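Local coordinates for uncharacterized protein (Ruminococcus gnavus, PDB 4QAN), which is of unknown function but has a cystatin-like fold, is a divergent member of the NTF2-like superfamily, and can bind magnesium, at residues A[23-26]-A[27-31]; A[61-64]-A[65-68]. All coordinates share one frame; numbering follows the deposited sequence.

Contact 1: A[23-26]-A[27-31]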
ATOM      1  N   SER A  23      13.603 -17.965   7.602  1.00 70.83           N
ATOM      2  CA  SER A  23      12.446 -17.635   8.424  1.00 67.23           C
ATOM      3  C   SER A  23      12.857 -17.313   9.853  1.00 64.93           C
ATOM      4  O   SER A  23      13.969 -17.612  10.270  1.00 68.39           O
ATOM      5  CB  SER A  23      11.476 -18.822   8.438  1.00 71.56           C
ATOM      6  OG  SER A  23      12.131 -20.016   8.865  1.00 75.68           O
ATOM      7  N   PHE A  24      11.949 -16.688  10.594  1.00 65.22           N
ATOM      8  CA  PHE A  24      12.115 -16.489  12.028  1.00 63.81           C
ATOM      9  C   PHE A  24      11.132 -17.437  12.702  1.00 63.35           C
ATOM     10  O   PHE A  24       9.911 -17.318  12.533  1.00 62.40           O
ATOM     11  CB  PHE A  24      11.870 -15.027  12.421  1.00 61.68           C
ATOM     12  CG  PHE A  24      12.615 -14.045  11.560  1.00 58.80           C
ATOM     13  CD1 PHE A  24      14.004 -14.013  11.569  1.00 59.36           C
ATOM     14  CD2 PHE A  24      11.934 -13.174  10.718  1.00 54.61           C
ATOM     15  CE1 PHE A  24      14.694 -13.120  10.760  1.00 57.19           C
ATOM     16  CE2 PHE A  24      12.621 -12.284   9.913  1.00 51.37           C
ATOM     17  CZ  PHE A  24      13.999 -12.259   9.931  1.00 52.72           C
ATOM     18  N   SER A  25      11.684 -18.409  13.416  1.00 64.15           N
ATOM     19  CA  SER A  25      10.905 -19.443  14.074  1.00 66.40           C
ATOM     20  C   SER A  25      10.453 -18.978  15.454  1.00 69.50           C
ATOM     21  O   SER A  25       9.536 -19.559  16.040  1.00 73.18           O
ATOM     22  CB  SER A  25      11.741 -20.729  14.197  1.00 67.87           C
ATOM     23  OG  SER A  25      13.103 -20.434  14.474  1.00 65.99           O
ATOM     24  N   GLU A  26      11.115 -17.947  15.975  1.00 69.71           N
ATOM     25  CA  GLU A  26      10.776 -17.370  17.269  1.00 72.88           C
ATOM     26  C   GLU A  26      10.506 -15.900  17.052  1.00 71.87           C
ATOM     27  O   GLU A  26      11.199 -15.258  16.259  1.00 72.35           O
ATOM     28  CB  GLU A  26      11.937 -17.533  18.252  1.00 77.37           C
ATOM     29  CG  GLU A  26      11.514 -17.503  19.712  1.00 82.72           C
ATOM     30  CD  GLU A  26      10.843 -18.795  20.157  1.00 89.58           C
ATOM     31  OE1 GLU A  26      10.676 -19.711  19.321  1.00 90.18           O
ATOM     32  OE2 GLU A  26      10.486 -18.901  21.350  1.00 96.09           O
ATOM     33  N   GLU A  27       9.514 -15.359  17.757  1.00 71.84           N
ATOM     34  CA  GLU A  27       9.169 -13.942  17.604  1.00 67.40           C
ATOM     35  C   GLU A  27      10.328 -13.010  18.022  1.00 63.99           C
ATOM     36  O   GLU A  27      10.460 -11.910  17.492  1.00 57.28           O
ATOM     37  CB  GLU A  27       7.850 -13.584  18.325  1.00 68.24           C
ATOM     38  CG  GLU A  27       7.879 -13.565  19.851  1.00 72.08           C
ATOM     39  CD  GLU A  27       7.073 -14.688  20.484  1.00 78.95           C
ATOM     40  OE1 GLU A  27       7.372 -15.872  20.207  1.00 82.94           O
ATOM     41  OE2 GLU A  27       6.152 -14.381  21.276  1.00 79.74           O
ATOM     42  N   GLU A  28      11.182 -13.455  18.943  1.00 62.52           N
ATOM     43  CA  GLU A  28      12.303 -12.621  19.387  1.00 63.32           C
ATOM     44  C   GLU A  28      13.257 -12.310  18.225  1.00 60.85           C
ATOM     45  O   GLU A  28      13.692 -11.168  18.065  1.00 59.94           O
ATOM     46  CB  GLU A  28      13.064 -13.273  20.558  1.00 67.12           C
ATOM     47  CG  GLU A  28      13.931 -12.281  21.324  1.00 68.65           C
ATOM     48  CD  GLU A  28      14.575 -12.874  22.565  1.00 75.21           C
ATOM     49  OE1 GLU A  28      15.429 -13.777  22.426  1.00 79.25           O
ATOM     50  OE2 GLU A  28      14.240 -12.424  23.683  1.00 76.26           O
ATOM     51  N   GLU A  29      13.553 -13.323  17.413  1.00 60.59           N
ATOM     52  CA  GLU A  29      14.452 -13.175  16.264  1.00 60.33           C
ATOM     53  C   GLU A  29      13.917 -12.121  15.322  1.00 55.36           C
ATOM     54  O   GLU A  29      14.648 -11.229  14.909  1.00 55.22           O
ATOM     55  CB  GLU A  29      14.568 -14.479  15.478  1.00 63.50           C
ATOM     56  CG  GLU A  29      15.121 -15.666  16.246  1.00 70.20           C
ATOM     57  CD  GLU A  29      14.925 -16.965  15.478  1.00 76.62           C
ATOM     58  OE1 GLU A  29      14.463 -16.893  14.309  1.00 74.71           O
ATOM     59  OE2 GLU A  29      15.230 -18.048  16.034  1.00 73.21           O
ATOM     60  N   ALA A  30      12.636 -12.248  14.988  1.00 51.85           N
ATOM     61  CA  ALA A  30      11.948 -11.290  14.118  1.00 48.24           C
ATOM     62  C   ALA A  30      12.034  -9.855  14.655  1.00 47.11           C
ATOM     63  O   ALA A  30      12.226  -8.906  13.892  1.00 45.99           O
ATOM     64  CB  ALA A  30      10.496 -11.703  13.947  1.00 46.42           C
ATOM     65  N   VAL A  31      11.913  -9.705  15.973  1.00 48.58           N
ATOM     66  CA  VAL A  31      12.004  -8.397  16.616  1.00 47.58           C
ATOM     67  C   VAL A  31      13.408  -7.823  16.470  1.00 49.16           C
ATOM     68  O   VAL A  31      13.566  -6.648  16.117  1.00 47.81           O
ATOM     69  CB  VAL A  31      11.651  -8.476  18.112  1.00 49.89           C
ATOM     70  CG1 VAL A  31      11.968  -7.160  18.823  1.00 50.00           C
ATOM     71  CG2 VAL A  31      10.188  -8.847  18.292  1.00 50.06           C
TER
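Phe24 lays one face of its ring against the start of helix 27-39, where it and Ala30 form the tight side of the contact. The CA of Ala30 stands over the ring as a CH-pi donor, 4.1 Å from the centroid of Phe24 and 23° off the ring normal, displaced toward the rim. Beside it Ala30 CB rests 3.8 Å from Phe24 CD2. With CG anti to its carbonyl carbon (chi1 -49°), Phe24 turns the ring to Ala30; Tyr33 and Thr206 add to its surroundings, and Trp168 of strand 167-172 touches Ala30.

The polar, solvent side, where Ser25 and Glu26 are exposed, is looser. Glu29 reaches back so that its OE1 accepts a hydrogen bond from the backbone N-H of Ser25 at 3.3 Å; the bond is well off straight, its donor 46° out of the carboxylate plane. Glu29 N to Glu26 O (3.3 Å) is weak. Glu26 OE2 and Glu27 OE1, 4.5 Å apart, probably repel mildly. Glu27 OE2 is hydrogen-bonded to Ser142 OG. With Glu26 at the N-cap, the Glu29 bond resembles a capping box shifted by one residue, opening a helix laid on the antiparallel sheet, consistent with the cystatin-like fold.

Contact 2: A[61-64]-A[65-68]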
ATOM      1  N   PHE A  61     -11.216  -9.319   6.723  1.00 43.98           N
ATOM      2  CA  PHE A  61     -11.880  -8.059   6.420  1.00 43.82           C
ATOM      3  C   PHE A  61     -12.865  -7.667   7.513  1.00 45.30           C
ATOM      4  O   PHE A  61     -12.757  -6.584   8.089  1.00 43.14           O
ATOM      5  CB  PHE A  61     -12.600  -8.183   5.069  1.00 43.59           C
ATOM      6  CG  PHE A  61     -13.303  -6.941   4.633  1.00 44.29           C
ATOM      7  CD1 PHE A  61     -14.595  -6.665   5.070  1.00 47.15           C
ATOM      8  CD2 PHE A  61     -12.698  -6.058   3.768  1.00 46.75           C
ATOM      9  CE1 PHE A  61     -15.259  -5.519   4.669  1.00 44.11           C
ATOM     10  CE2 PHE A  61     -13.357  -4.902   3.358  1.00 49.80           C
ATOM     11  CZ  PHE A  61     -14.637  -4.634   3.812  1.00 49.38           C
ATOM     12  N   VAL A  62     -13.813  -8.561   7.796  1.00 48.62           N
ATOM     13  CA  VAL A  62     -14.882  -8.294   8.764  1.00 48.47           C
ATOM     14  C   VAL A  62     -14.327  -7.961  10.139  1.00 48.37           C
ATOM     15  O   VAL A  62     -14.668  -6.926  10.720  1.00 46.82           O
ATOM     16  CB  VAL A  62     -15.868  -9.485   8.878  1.00 50.70           C
ATOM     17  CG1 VAL A  62     -16.728  -9.370  10.129  1.00 53.44           C
ATOM     18  CG2 VAL A  62     -16.759  -9.558   7.649  1.00 51.17           C
ATOM     19  N   LYS A  63     -13.474  -8.834  10.662  1.00 49.69           N
ATOM     20  CA  LYS A  63     -12.929  -8.636  12.009  1.00 52.02           C
ATOM     21  C   LYS A  63     -12.102  -7.359  12.120  1.00 48.15           C
ATOM     22  O   LYS A  63     -12.238  -6.604  13.078  1.00 47.26           O
ATOM     23  CB  LYS A  63     -12.088  -9.844  12.441  1.00 57.14           C
ATOM     24  CG  LYS A  63     -12.880 -11.137  12.587  1.00 62.01           C
ATOM     25  CD  LYS A  63     -13.851 -11.099  13.761  1.00 67.46           C
ATOM     26  CE  LYS A  63     -15.038 -12.032  13.539  1.00 74.34           C
ATOM     27  NZ  LYS A  63     -16.215 -11.669  14.377  1.00 76.94           N
ATOM     28  N   THR A  64     -11.251  -7.121  11.131  1.00 46.49           N
ATOM     29  CA  THR A  64     -10.413  -5.933  11.105  1.00 43.15           C
ATOM     30  C   THR A  64     -11.267  -4.666  11.078  1.00 43.50           C
ATOM     31  O   THR A  64     -10.964  -3.691  11.769  1.00 46.21           O
ATOM     32  CB  THR A  64      -9.444  -5.968   9.912  1.00 41.04           C
ATOM     33  OG1 THR A  64      -8.580  -7.103  10.035  1.00 42.49           O
ATOM     34  CG2 THR A  64      -8.604  -4.735   9.863  1.00 41.12           C
ATOM     35  N   ALA A  65     -12.354  -4.689  10.319  1.00 43.50           N
ATOM     36  CA  ALA A  65     -13.240  -3.525  10.247  1.00 45.31           C
ATOM     37  C   ALA A  65     -13.917  -3.247  11.596  1.00 50.40           C
ATOM     38  O   ALA A  65     -14.116  -2.093  11.977  1.00 50.97           O
ATOM     39  CB  ALA A  65     -14.285  -3.717   9.158  1.00 44.23           C
ATOM     40  N   GLU A  66     -14.266  -4.310  12.310  1.00 50.46           N
ATOM     41  CA  GLU A  66     -14.863  -4.175  13.636  1.00 57.97           C
ATOM     42  C   GLU A  66     -13.879  -3.546  14.643  1.00 59.50           C
ATOM     43  O   GLU A  66     -14.268  -2.737  15.477  1.00 60.76           O
ATOM     44  CB  GLU A  66     -15.401  -5.529  14.111  1.00 59.27           C
ATOM     45  CG  GLU A  66     -16.606  -5.984  13.286  1.00 60.51           C
ATOM     46  CD  GLU A  66     -17.131  -7.366  13.649  1.00 63.46           C
ATOM     47  OE1 GLU A  66     -16.333  -8.232  14.061  1.00 70.17           O
ATOM     48  OE2 GLU A  66     -18.351  -7.589  13.506  1.00 60.99           O
ATOM     49  N   GLU A  67     -12.604  -3.897  14.530  1.00 59.88           N
ATOM     50  CA  GLU A  67     -11.550  -3.294  15.338  1.00 61.84           C
ATOM     51  C   GLU A  67     -11.251  -1.812  14.992  1.00 61.19           C
ATOM     52  O   GLU A  67     -10.783  -1.062  15.855  1.00 64.44           O
ATOM     53  CB  GLU A  67     -10.280  -4.150  15.214  1.00 65.21           C
ATOM     54  CG  GLU A  67      -8.988  -3.534  15.747  1.00 72.27           C
ATOM     55  CD  GLU A  67      -8.956  -3.351  17.262  1.00 77.14           C
ATOM     56  OE1 GLU A  67      -9.852  -3.880  17.968  1.00 73.57           O
ATOM     57  OE2 GLU A  67      -8.003  -2.692  17.748  1.00 71.25           O
ATOM     58  N   LEU A  68     -11.520  -1.386  13.756  1.00 55.36           N
ATOM     59  CA  LEU A  68     -11.196  -0.019  13.326  1.00 52.74           C
ATOM     60  C   LEU A  68     -12.402   0.736  12.758  1.00 52.86           C
ATOM     61  O   LEU A  68     -12.374   1.190  11.612  1.00 49.48           O
ATOM     62  CB  LEU A  68     -10.085  -0.061  12.275  1.00 55.19           C
ATOM     63  CG  LEU A  68      -8.875  -0.946  12.575  1.00 60.32           C
ATOM     64  CD1 LEU A  68      -8.000  -1.080  11.341  1.00 63.51           C
ATOM     65  CD2 LEU A  68      -8.075  -0.392  13.741  1.00 64.76           C
TER
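Backbone bonding between Phe61 and Ala65 begins an unbroken run of i to i+4 hydrogen bonds. Ala65 N meets Phe61 O at 3.0 Å, Glu66 N meets Val62 O at 3.1 Å and Glu67 N meets Lys63 O at 3.1 Å, the pattern of a regular alpha-helix. The next bond, Leu68 N to Thr64 O, is weak, its N-H...O angle down to 129°, as Leu68 leaves helical geometry.

Across the two segments the one salt bridge is Lys63–Glu66. The two side chains run side by side, and NZ of Lys63 approaches OE1 of Glu66 at 3.5 Å, so the hydrogen bond within the pair is weak. A bend at chi2 (-68°) swings the lysine chain over toward the glutamate, whose own chain is extended beyond CG. Glu287 offers the same NZ a second, long and weak ion pair.

Methyl groups make the remaining contacts. Val62 CG1, anti to its backbone N (chi1 164°), lies beside the Glu66 carboxylate, 4.1 Å from its CD. The apolar pair is Thr64 CG2 with Leu68 CD1, at 4.0 Å. The hydroxyl of Thr64 turns back instead, bonding to Asn60 O.

Helix 61-67 touches two others: Val62 and Glu66 meet helix 287-296, whereas Thr64 and Glu67 meet helix 126-135, where Glu67 also forms a salt bridge with Arg128.

The two contacts follow one another along the chain, contact 1 closing before contact 2 opens, with their centres about 26 Å apart and their nearest atoms about 19 Å apart, so they do not touch. Contact 1 begins helix 27-39, which packs on strands 116-122, 140-150 and 167-172 of the antiparallel sheet. Contact 2 occupies helix 61-67, reached after helices 43-48 and 52-58, and meets helix 126-135, which lies between strands 116-122 and 140-150 in the chain, as well as helix 287-296 from the later half. One starts a helix that lies on a sheet; the other belongs to a helix touching early and late parts of the chain, and both lie away from the magnesium site.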